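Local coordinates for protein minor fimbrium subunit Mfa5 (Porphyromonas gingivalis ATCC 33277, PDB 6TO1) that serves as an accessory subunit of the minor fimbriae, surface pili that mediate biofilm formation and adhesion to host cells and other oral bacteria, at residues Leu174-Tyr177 with Pro181-Leu184; Arg183-Asp186 with Ala192-Cys195; Ala144-Ala149 with Arg199-Ile204; Gly212-Arg217 with Phe307-Leu312. All blocks are in the same frame, centred on the assembly; numbering follows the deposited sequence.

Interaction 1 (Leu174-Tyr177 with Pro181-Leu184)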
loop_
_atom_site.group_PDB
_atom_site.type_symbol
_atom_site.label_atom_id
_atom_site.label_comp_id
_atom_site.label_asym_id
_atom_site.label_seq_id
_atom_site.Cartn_x
_atom_site.Cartn_y
_atom_site.Cartn_z
ATOM N N LEU A 174 -12.849 -23.355 14.441
ATOM C CA LEU A 174 -14.027 -23.439 15.286
ATOM C C LEU A 174 -13.885 -24.517 16.346
ATOM O O LEU A 174 -13.594 -25.677 16.035
ATOM C CB LEU A 174 -15.277 -23.696 14.429
ATOM C CG LEU A 174 -16.594 -23.754 15.193
ATOM C CD1 LEU A 174 -16.930 -22.402 15.839
ATOM C CD2 LEU A 174 -17.718 -24.236 14.248
ATOM N N VAL A 175 -14.100 -24.097 17.596
ATOM C CA VAL A 175 -14.110 -24.946 18.775
ATOM C C VAL A 175 -15.460 -24.796 19.489
ATOM O O VAL A 175 -15.976 -23.686 19.641
ATOM C CB VAL A 175 -12.961 -24.559 19.739
ATOM C CG1 VAL A 175 -13.073 -25.361 21.037
ATOM C CG2 VAL A 175 -11.591 -24.772 19.103
ATOM N N SER A 176 -16.022 -25.904 19.954
ATOM C CA SER A 176 -17.130 -25.853 20.896
ATOM C C SER A 176 -16.668 -26.555 22.167
ATOM O O SER A 176 -15.668 -27.281 22.175
ATOM C CB SER A 176 -18.396 -26.510 20.349
ATOM O OG SER A 176 -18.234 -27.913 20.259
ATOM N N TYR A 177 -17.383 -26.318 23.266
ATOM C CA TYR A 177 -17.022 -27.029 24.458
ATOM C C TYR A 177 -18.212 -27.173 25.392
ATOM O O TYR A 177 -19.131 -26.348 25.423
ATOM C CB TYR A 177 -15.851 -26.361 25.213
ATOM C CG TYR A 177 -16.182 -25.021 25.834
ATOM C CD1 TYR A 177 -16.588 -24.920 27.154
ATOM C CD2 TYR A 177 -16.060 -23.851 25.109
ATOM C CE1 TYR A 177 -16.875 -23.705 27.722
ATOM C CE2 TYR A 177 -16.352 -22.643 25.670
ATOM C CZ TYR A 177 -16.753 -22.567 26.982
ATOM O OH TYR A 177 -17.025 -21.332 27.544
ATOM N N PRO A 181 -13.565 -29.945 25.352
ATOM C CA PRO A 181 -13.610 -29.169 24.113
ATOM C C PRO A 181 -13.716 -30.091 22.906
ATOM O O PRO A 181 -13.343 -31.273 22.951
ATOM C CB PRO A 181 -12.268 -28.414 24.142
ATOM C CG PRO A 181 -11.332 -29.381 24.831
ATOM C CD PRO A 181 -12.194 -30.047 25.897
ATOM N N HIS A 182 -14.213 -29.513 21.816
ATOM C CA HIS A 182 -14.394 -30.224 20.557
ATOM C C HIS A 182 -13.829 -29.419 19.398
ATOM O O HIS A 182 -14.203 -28.261 19.215
ATOM C CB HIS A 182 -15.864 -30.470 20.265
ATOM C CG HIS A 182 -16.601 -31.093 21.405
ATOM N ND1 HIS A 182 -16.409 -32.409 21.774
ATOM C CD2 HIS A 182 -17.547 -30.596 22.240
ATOM C CE1 HIS A 182 -17.197 -32.691 22.799
ATOM N NE2 HIS A 182 -17.885 -31.607 23.110
ATOM N N ARG A 183 -12.927 -30.024 18.625
ATOM C CA ARG A 183 -12.394 -29.344 17.443
ATOM C C ARG A 183 -13.392 -29.532 16.311
ATOM O O ARG A 183 -13.453 -30.603 15.698
ATOM C CB ARG A 183 -11.023 -29.873 17.045
ATOM C CG ARG A 183 -10.451 -29.096 15.834
ATOM C CD ARG A 183 -9.155 -29.713 15.320
ATOM N NE ARG A 183 -8.139 -29.680 16.370
ATOM C CZ ARG A 183 -6.834 -29.509 16.164
ATOM N NH1 ARG A 183 -6.360 -29.360 14.935
ATOM N NH2 ARG A 183 -5.996 -29.492 17.200
ATOM N N LEU A 184 -14.171 -28.496 16.021
ATOM C CA LEU A 184 -15.187 -28.600 14.978
ATOM C C LEU A 184 -14.608 -28.314 13.591
ATOM O O LEU A 184 -15.002 -28.955 12.606
ATOM C CB LEU A 184 -16.327 -27.645 15.267
ATOM C CG LEU A 184 -17.108 -27.905 16.577
ATOM C CD1 LEU A 184 -18.332 -26.991 16.681
ATOM C CD2 LEU A 184 -17.512 -29.366 16.710
#
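Ser176 and His182 form the hydrogen-bonded pair of this antiparallel hairpin. His182 N donates to Ser176 O at 2.7 Å, and Ser176 N returns a bond to His182 O at 3.1 Å. A third bond runs from Leu184 N to Leu174 O (2.9 Å), more bent, with 136° at the hydrogen. Packing is close on the face that carries Ser176 and His182, where Leu184 also reaches across. Leu184 CD1 touches both Leu174 CD2, at 3.7 Å, and Ser176 CB, while Ser176 OG, swung between its own backbone N and carbonyl carbon (chi1 70°), meets the edge of the His182 imidazole at CD2, 3.4 Å away. On the other face Val175 and Pro181 are only loosely apposed, CG1 to CB at 4.4 Å, and Arg183 extends to an exposed position. His182 is partly exposed too, its NE2 hydrogen-bonded to Asp178 in the connecting turn. Strand 170-177 is flanked on its other side by strand 126-133, so the hairpin forms one margin of the central sheet of the von Willebrand factor A domain. Helix 191-199 packs on Leu174, and helix 209-220 covers Val175 and Pro181 through Met215.

Interaction 2 (Arg183-Asp186 with Ala192-Cys195)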
loop_
_atom_site.group_PDB
_atom_site.type_symbol
_atom_site.label_atom_id
_atom_site.label_comp_id
_atom_site.label_asym_id
_atom_site.label_seq_id
_atom_site.Cartn_x
_atom_site.Cartn_y
_atom_site.Cartn_z
ATOM N N ARG A 183 -12.927 -30.024 18.625
ATOM C CA ARG A 183 -12.394 -29.344 17.443
ATOM C C ARG A 183 -13.392 -29.532 16.311
ATOM O O ARG A 183 -13.453 -30.603 15.698
ATOM C CB ARG A 183 -11.023 -29.873 17.045
ATOM C CG ARG A 183 -10.451 -29.096 15.834
ATOM C CD ARG A 183 -9.155 -29.713 15.320
ATOM N NE ARG A 183 -8.139 -29.680 16.370
ATOM C CZ ARG A 183 -6.834 -29.509 16.164
ATOM N NH1 ARG A 183 -6.360 -29.360 14.935
ATOM N NH2 ARG A 183 -5.996 -29.492 17.200
ATOM N N LEU A 184 -14.171 -28.496 16.021
ATOM C CA LEU A 184 -15.187 -28.600 14.978
ATOM C C LEU A 184 -14.608 -28.314 13.591
ATOM O O LEU A 184 -15.002 -28.955 12.606
ATOM C CB LEU A 184 -16.327 -27.645 15.267
ATOM C CG LEU A 184 -17.108 -27.905 16.577
ATOM C CD1 LEU A 184 -18.332 -26.991 16.681
ATOM C CD2 LEU A 184 -17.512 -29.366 16.710
ATOM N N SER A 185 -13.693 -27.348 13.485
ATOM C CA SER A 185 -13.011 -27.084 12.219
ATOM C C SER A 185 -11.609 -26.534 12.451
ATOM O O SER A 185 -11.414 -25.689 13.319
ATOM C CB SER A 185 -13.827 -26.097 11.370
ATOM O OG SER A 185 -13.251 -25.919 10.084
ATOM N N ASP A 186 -10.626 -27.038 11.698
ATOM C CA ASP A 186 -9.348 -26.337 11.593
ATOM C C ASP A 186 -9.557 -25.061 10.774
ATOM O O ASP A 186 -10.642 -24.793 10.263
ATOM C CB ASP A 186 -8.273 -27.217 10.944
ATOM C CG ASP A 186 -6.819 -26.820 11.342
ATOM O OD1 ASP A 186 -6.550 -25.727 11.901
ATOM O OD2 ASP A 186 -5.909 -27.630 11.072
ATOM N N ALA A 192 -19.854 -22.283 4.521
ATOM C CA ALA A 192 -20.972 -23.215 4.666
ATOM C C ALA A 192 -20.642 -24.340 5.646
ATOM O O ALA A 192 -21.505 -24.785 6.409
ATOM C CB ALA A 192 -21.349 -23.811 3.307
ATOM N N PHE A 193 -19.411 -24.839 5.604
ATOM C CA PHE A 193 -18.966 -25.843 6.551
ATOM C C PHE A 193 -19.000 -25.290 7.975
ATOM O O PHE A 193 -19.520 -25.928 8.888
ATOM C CB PHE A 193 -17.552 -26.304 6.178
ATOM C CG PHE A 193 -17.023 -27.404 7.041
ATOM C CD1 PHE A 193 -17.372 -28.720 6.814
ATOM C CD2 PHE A 193 -16.197 -27.110 8.118
ATOM C CE1 PHE A 193 -16.899 -29.720 7.637
ATOM C CE2 PHE A 193 -15.728 -28.098 8.939
ATOM C CZ PHE A 193 -16.062 -29.412 8.699
ATOM N N LEU A 194 -18.427 -24.108 8.180
ATOM C CA LEU A 194 -18.399 -23.533 9.518
ATOM C C LEU A 194 -19.809 -23.319 10.052
ATOM O O LEU A 194 -20.108 -23.651 11.206
ATOM C CB LEU A 194 -17.627 -22.210 9.478
ATOM C CG LEU A 194 -16.101 -22.276 9.297
ATOM C CD1 LEU A 194 -15.596 -20.878 8.926
ATOM C CD2 LEU A 194 -15.415 -22.817 10.538
ATOM N N CYS A 195 -20.710 -22.799 9.215
ATOM C CA CYS A 195 -22.045 -22.484 9.706
ATOM C C CYS A 195 -22.826 -23.743 10.014
ATOM O O CYS A 195 -23.633 -23.757 10.948
ATOM C CB CYS A 195 -22.787 -21.609 8.699
ATOM S SG CYS A 195 -22.156 -19.899 8.638
#
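The contact lies at a classic beta bulge near the end of the edge strand, where Leu184 and Ser185 both face Leu174, and Ser185 directs its side chain toward helix 191-199. There it meets two consecutive helical residues, Phe193 and Leu194. The serine hydroxyl sits at the edge of the Phe193 ring, near its plane, with OG 3.5 Å from CE2, and Ser185 CB lies in the plane of the same edge at 3.7 Å from CE2. With CG of Phe193 anti to the backbone N (chi1 -176°), the ring is carried toward the serine. The Leu194 CB does not point straight at the strand, but the end of the side chain comes nearer, with CD2 3.7 Å from Ser185 CB.

The polar end of Ser185 is satisfied locally. OG donates to Asp186 O at 2.8 Å, in the carbonyl plane and on a lone pair, and this bond fixes the hydroxyl while its carbon neighbour packs on the helix. Phe193 itself is exposed, whereas Ser185 and Leu194 are buried, so the contact spans an exposed ring and a buried serine and leucine. Beyond it, Leu194 continues inward against Ile172 and Leu174 of strand 170-177 and against Val157 of helix 143-160, so helix 191-199 packs on both that strand and the longer helix.

Interaction 3 (Ala144-Ala149 with Arg199-Ile204)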
loop_
_atom_site.group_PDB
_atom_site.type_symbol
_atom_site.label_atom_id
_atom_site.label_comp_id
_atom_site.label_asym_id
_atom_site.label_seq_id
_atom_site.Cartn_x
_atom_site.Cartn_y
_atom_site.Cartn_z
ATOM N N ALA A 144 -32.551 -19.728 24.890
ATOM C CA ALA A 144 -32.320 -18.533 24.092
ATOM C C ALA A 144 -30.840 -18.172 24.021
ATOM O O ALA A 144 -30.416 -17.550 23.040
ATOM C CB ALA A 144 -33.124 -17.358 24.649
ATOM N N ARG A 145 -30.046 -18.588 25.013
ATOM C CA ARG A 145 -28.609 -18.324 24.976
ATOM C C ARG A 145 -27.947 -19.063 23.821
ATOM O O ARG A 145 -27.311 -18.442 22.962
ATOM C CB ARG A 145 -27.975 -18.732 26.309
ATOM C CG ARG A 145 -28.410 -17.880 27.492
ATOM C CD ARG A 145 -27.698 -18.298 28.778
ATOM N NE ARG A 145 -28.260 -17.656 29.967
ATOM C CZ ARG A 145 -27.890 -17.937 31.212
ATOM N NH1 ARG A 145 -26.936 -18.829 31.447
ATOM N NH2 ARG A 145 -28.457 -17.318 32.230
ATOM N N LEU A 146 -28.088 -20.396 23.781
ATOM C CA LEU A 146 -27.459 -21.154 22.700
ATOM C C LEU A 146 -28.046 -20.754 21.348
ATOM O O LEU A 146 -27.321 -20.649 20.351
ATOM C CB LEU A 146 -27.601 -22.657 22.944
ATOM C CG LEU A 146 -26.793 -23.518 21.971
ATOM C CD1 LEU A 146 -25.294 -23.124 21.968
ATOM C CD2 LEU A 146 -26.940 -25.006 22.246
ATOM N N LYS A 147 -29.357 -20.495 21.296
ATOM C CA LYS A 147 -29.953 -20.069 20.032
ATOM C C LYS A 147 -29.297 -18.790 19.537
ATOM O O LYS A 147 -29.007 -18.656 18.339
ATOM C CB LYS A 147 -31.476 -19.910 20.175
ATOM C CG LYS A 147 -32.222 -21.256 19.982
ATOM C CD LYS A 147 -33.543 -21.333 20.765
ATOM C CE LYS A 147 -34.537 -20.249 20.350
ATOM N NZ LYS A 147 -35.934 -20.557 20.807
ATOM N N SER A 148 -28.990 -17.856 20.456
ATOM C CA SER A 148 -28.359 -16.597 20.073
ATOM C C SER A 148 -26.898 -16.807 19.688
ATOM O O SER A 148 -26.395 -16.159 18.765
ATOM C CB SER A 148 -28.451 -15.584 21.222
ATOM O OG SER A 148 -27.818 -14.375 20.879
ATOM N N ALA A 149 -26.197 -17.704 20.387
ATOM C CA ALA A 149 -24.831 -18.021 19.987
ATOM C C ALA A 149 -24.798 -18.609 18.577
ATOM O O ALA A 149 -23.897 -18.306 17.789
ATOM C CB ALA A 149 -24.207 -18.996 20.986
ATOM N N ARG A 199 -24.589 -24.606 13.584
ATOM C CA ARG A 199 -25.994 -24.986 13.709
ATOM C C ARG A 199 -26.169 -26.307 14.436
ATOM O O ARG A 199 -27.254 -26.561 14.972
ATOM C CB ARG A 199 -26.661 -25.074 12.323
ATOM C CG ARG A 199 -26.933 -23.716 11.733
ATOM C CD ARG A 199 -27.892 -23.800 10.540
ATOM N NE ARG A 199 -27.375 -24.726 9.553
ATOM C CZ ARG A 199 -26.580 -24.377 8.552
ATOM N NH1 ARG A 199 -26.223 -23.114 8.393
ATOM N NH2 ARG A 199 -26.154 -25.298 7.698
ATOM N N ALA A 200 -25.133 -27.135 14.515
ATOM C CA ALA A 200 -25.267 -28.428 15.175
ATOM C C ALA A 200 -24.907 -28.395 16.667
ATOM O O ALA A 200 -24.864 -29.460 17.299
ATOM C CB ALA A 200 -24.398 -29.482 14.489
ATOM N N LEU A 201 -24.616 -27.218 17.223
ATOM C CA LEU A 201 -24.331 -27.108 18.647
ATOM C C LEU A 201 -25.533 -27.583 19.452
ATOM O O LEU A 201 -26.682 -27.316 19.091
ATOM C CB LEU A 201 -24.018 -25.659 19.016
ATOM C CG LEU A 201 -22.782 -25.000 18.415
ATOM C CD1 LEU A 201 -22.770 -23.522 18.881
ATOM C CD2 LEU A 201 -21.499 -25.694 18.805
ATOM N N THR A 202 -25.262 -28.240 20.577
ATOM C CA THR A 202 -26.314 -28.808 21.390
ATOM C C THR A 202 -25.886 -28.780 22.850
ATOM O O THR A 202 -24.700 -28.994 23.140
ATOM C CB THR A 202 -26.590 -30.246 20.923
ATOM O OG1 THR A 202 -27.805 -30.726 21.493
ATOM C CG2 THR A 202 -25.452 -31.141 21.332
ATOM N N PRO A 203 -26.798 -28.516 23.776
ATOM C CA PRO A 203 -26.379 -28.334 25.182
ATOM C C PRO A 203 -25.981 -29.638 25.852
ATOM O O PRO A 203 -26.733 -30.612 25.847
ATOM C CB PRO A 203 -27.615 -27.719 25.854
ATOM C CG PRO A 203 -28.540 -27.319 24.752
ATOM C CD PRO A 203 -28.219 -28.173 23.563
ATOM N N ILE A 204 -24.799 -29.635 26.477
ATOM C CA ILE A 204 -24.242 -30.788 27.164
ATOM C C ILE A 204 -23.710 -30.302 28.508
ATOM O O ILE A 204 -23.166 -29.200 28.594
ATOM C CB ILE A 204 -23.124 -31.464 26.342
ATOM C CG1 ILE A 204 -23.694 -32.011 25.031
ATOM C CG2 ILE A 204 -22.450 -32.550 27.134
ATOM C CD1 ILE A 204 -22.647 -32.579 24.087
#
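Helix 143-160 and the irregular chain that follows helix 191-199 approach to 7.7 Å between the CA atoms of Leu146 and Pro203, a spacing bridged by side chains. Leu146 does most of the bridging. With CG anti to the backbone N (chi1 -171°), it extends from the helix and splits its two methyl groups between different partners. CD1 meets the CD1 methyl of Leu201 at 4.0 Å, the two leucines meeting at a slant, and also lies near Leu201 CB. CD2 turns to the backbone and the proline: it rests 3.7 Å from Pro203 CD, with the proline CG only slightly farther, and is 3.9 Å from both Leu201 O and Thr202 CA. One methyl therefore packs against a side chain, while the other lies along the backbone and the proline ring.

Leu146 and Leu201 are buried, Pro203 is partly exposed, and Thr202 is exposed, its CB directed away from the helix. Leu201 continues inward to Ile132 of strand 126-133 and to Ile150, one helical turn beyond Leu146. Pro203 also touches Ile143 of the same helix. Polar support for the loop comes from Gln134, whose side chain accepts a hydrogen bond from Thr202 N.

The magnesium ion, held by Ser135, Ser137 and Thr207, lies about 9 Å from the Pro203 side chain. The helix and loop are parts of the alpha/beta von Willebrand factor A fold, whose metal-ion-dependent adhesion site is built from loops at one end of the sheet.

Interaction 4 (Gly212-Arg217 with Phe307-Leu312)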
loop_
_atom_site.group_PDB
_atom_site.type_symbol
_atom_site.label_atom_id
_atom_site.label_comp_id
_atom_site.label_asym_id
_atom_site.label_seq_id
_atom_site.Cartn_x
_atom_site.Cartn_y
_atom_site.Cartn_z
ATOM N N GLY A 212 -11.817 -25.176 26.312
ATOM C CA GLY A 212 -12.071 -24.521 25.047
ATOM C C GLY A 212 -10.942 -23.589 24.653
ATOM O O GLY A 212 -10.487 -23.595 23.508
ATOM N N LEU A 213 -10.447 -22.801 25.606
ATOM C CA LEU A 213 -9.357 -21.887 25.302
ATOM C C LEU A 213 -8.055 -22.627 25.012
ATOM O O LEU A 213 -7.278 -22.203 24.148
ATOM C CB LEU A 213 -9.173 -20.907 26.456
ATOM C CG LEU A 213 -10.295 -19.916 26.651
ATOM C CD1 LEU A 213 -10.156 -19.152 27.949
ATOM C CD2 LEU A 213 -10.368 -18.919 25.463
ATOM N N LYS A 214 -7.786 -23.726 25.730
ATOM C CA LYS A 214 -6.590 -24.513 25.461
ATOM C C LYS A 214 -6.616 -25.094 24.053
ATOM O O LYS A 214 -5.611 -25.050 23.340
ATOM C CB LYS A 214 -6.449 -25.624 26.502
ATOM C CG LYS A 214 -5.355 -26.642 26.184
ATOM C CD LYS A 214 -3.965 -26.030 26.163
ATOM C CE LYS A 214 -2.900 -27.086 25.806
ATOM N NZ LYS A 214 -1.503 -26.548 25.900
ATOM N N MET A 215 -7.760 -25.625 23.620
ATOM C CA MET A 215 -7.837 -26.120 22.247
ATOM C C MET A 215 -7.618 -24.998 21.232
ATOM O O MET A 215 -6.948 -25.196 20.204
ATOM C CB MET A 215 -9.177 -26.808 22.016
ATOM C CG MET A 215 -9.242 -27.416 20.629
ATOM S SD MET A 215 -10.727 -28.362 20.392
ATOM C CE MET A 215 -10.185 -29.917 21.125
ATOM N N ALA A 216 -8.182 -23.822 21.493
ATOM C CA ALA A 216 -7.925 -22.660 20.652
ATOM C C ALA A 216 -6.436 -22.322 20.594
ATOM O O ALA A 216 -5.914 -21.983 19.525
ATOM C CB ALA A 216 -8.731 -21.469 21.175
ATOM N N ARG A 217 -5.731 -22.413 21.732
ATOM C CA ARG A 217 -4.296 -22.154 21.717
ATOM C C ARG A 217 -3.559 -23.220 20.906
ATOM O O ARG A 217 -2.614 -22.907 20.176
ATOM C CB ARG A 217 -3.732 -22.090 23.138
ATOM C CG ARG A 217 -4.264 -20.965 23.958
ATOM C CD ARG A 217 -3.332 -20.640 25.118
ATOM N NE ARG A 217 -3.107 -21.745 26.038
ATOM C CZ ARG A 217 -1.921 -22.297 26.281
ATOM N NH1 ARG A 217 -1.820 -23.259 27.183
ATOM N NH2 ARG A 217 -0.834 -21.902 25.628
ATOM N N PHE A 307 -0.495 -26.743 34.980
ATOM C CA PHE A 307 -1.684 -27.458 34.547
ATOM C C PHE A 307 -1.324 -28.768 33.870
ATOM O O PHE A 307 -0.345 -28.856 33.119
ATOM C CB PHE A 307 -2.538 -26.612 33.603
ATOM C CG PHE A 307 -3.196 -25.452 34.269
ATOM C CD1 PHE A 307 -4.262 -25.634 35.123
ATOM C CD2 PHE A 307 -2.736 -24.161 34.050
ATOM C CE1 PHE A 307 -4.863 -24.526 35.754
ATOM C CE2 PHE A 307 -3.319 -23.088 34.647
ATOM C CZ PHE A 307 -4.402 -23.269 35.502
ATOM N N ASP A 308 -2.122 -29.791 34.135
ATOM C CA ASP A 308 -1.970 -31.072 33.467
ATOM C C ASP A 308 -2.866 -31.063 32.235
ATOM O O ASP A 308 -4.091 -31.150 32.340
ATOM C CB ASP A 308 -2.303 -32.235 34.396
ATOM C CG ASP A 308 -2.066 -33.585 33.751
ATOM O OD1 ASP A 308 -1.685 -33.663 32.557
ATOM O OD2 ASP A 308 -2.292 -34.579 34.467
ATOM N N TYR A 309 -2.239 -30.968 31.066
ATOM C CA TYR A 309 -2.951 -30.959 29.801
ATOM C C TYR A 309 -2.867 -32.296 29.074
ATOM O O TYR A 309 -3.326 -32.401 27.933
ATOM C CB TYR A 309 -2.382 -29.892 28.884
ATOM C CG TYR A 309 -2.454 -28.446 29.337
ATOM C CD1 TYR A 309 -3.671 -27.772 29.421
ATOM C CD2 TYR A 309 -1.296 -27.742 29.607
ATOM C CE1 TYR A 309 -3.722 -26.419 29.784
ATOM C CE2 TYR A 309 -1.329 -26.392 29.958
ATOM C CZ TYR A 309 -2.549 -25.739 30.031
ATOM O OH TYR A 309 -2.571 -24.425 30.379
ATOM N N SER A 310 -2.309 -33.322 29.711
ATOM C CA SER A 310 -2.047 -34.590 29.019
ATOM C C SER A 310 -3.316 -35.225 28.463
ATOM O O SER A 310 -3.270 -35.891 27.423
ATOM C CB SER A 310 -1.333 -35.548 29.973
ATOM O OG SER A 310 -2.189 -35.955 31.040
ATOM N N ASN A 311 -4.447 -35.017 29.132
ATOM C CA ASN A 311 -5.776 -35.437 28.689
ATOM C C ASN A 311 -6.637 -34.186 28.582
ATOM O O ASN A 311 -7.008 -33.609 29.607
ATOM C CB ASN A 311 -6.380 -36.418 29.689
ATOM C CG ASN A 311 -7.807 -36.756 29.377
ATOM O OD1 ASN A 311 -8.347 -36.366 28.342
ATOM N ND2 ASN A 311 -8.435 -37.497 30.266
ATOM N N LEU A 312 -6.954 -33.762 27.354
ATOM C CA LEU A 312 -7.722 -32.527 27.170
ATOM C C LEU A 312 -9.191 -32.647 27.589
ATOM O O LEU A 312 -9.901 -31.630 27.577
ATOM C CB LEU A 312 -7.632 -32.071 25.723
ATOM C CG LEU A 312 -6.253 -31.569 25.298
ATOM C CD1 LEU A 312 -6.368 -31.160 23.822
ATOM C CD2 LEU A 312 -5.736 -30.438 26.158
#
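Lys214 lies across one face of the Tyr309 ring. Its ammonium NZ stands 4.0 Å from the ring centroid and only 12° off the normal, a cation-pi contact, and CE makes a CH-pi contact at 3.9 Å from the same centroid. CD lies over the same face, 3.6 Å from Tyr309 CE1. A bend at chi2 (63°) folds the otherwise extended lysine chain so that its last three atoms run over the ring, and Lys214 CG also meets Leu312 CD2 at 3.8 Å, the two side chains crossing at about a right angle.

At the phenol end Arg217 approaches in one of its two conformers, with guanidinium and ring planes 60° apart; the Tyr309 hydroxyl lies near the plane of the guanidinium, at its edge. Through these residues helix 209-220 of the von Willebrand factor A domain meets a long loop that joins strand 296-298 to strand 326-327.

The opposite face of the Tyr309 ring is covered by Phe307 CB, so the aromatic group is held between its own loop and the lysine. Within that loop Asp308 forms an Asx turn, OD1 accepting from Ser310 N at 2.9 Å and also from Ser310 OG. Farther out, Glu347 of helix 340-353 forms a hydrogen bond with Tyr309 OH and, in the same arginine conformer, a salt bridge with Arg217 NE, while Glu304 pairs with Arg217 NH1.

Overall arrangement
Interactions 1 to 3 lie within the von Willebrand factor A domain, and interaction 4 joins its helix 209-220 to the 307-312 loop; all four are on the same side of the chain's centre. Interactions 1 and 2 lie about 9 Å apart between centres and share Arg183 and Leu184 on edge strand 181-186. Leu201 links interaction 3 to this strand and to Ser176 of interaction 1, their centres about 13 Å apart, and Met215 of interaction 4 touches the hairpin. Interactions 3 and 4 do not meet, their centres about 22 Å apart. Along the chain, 144-149 and 199-204 bracket the hairpin contacts, and interaction 4 follows. Together they join the sheet margin to surrounding helices and loops.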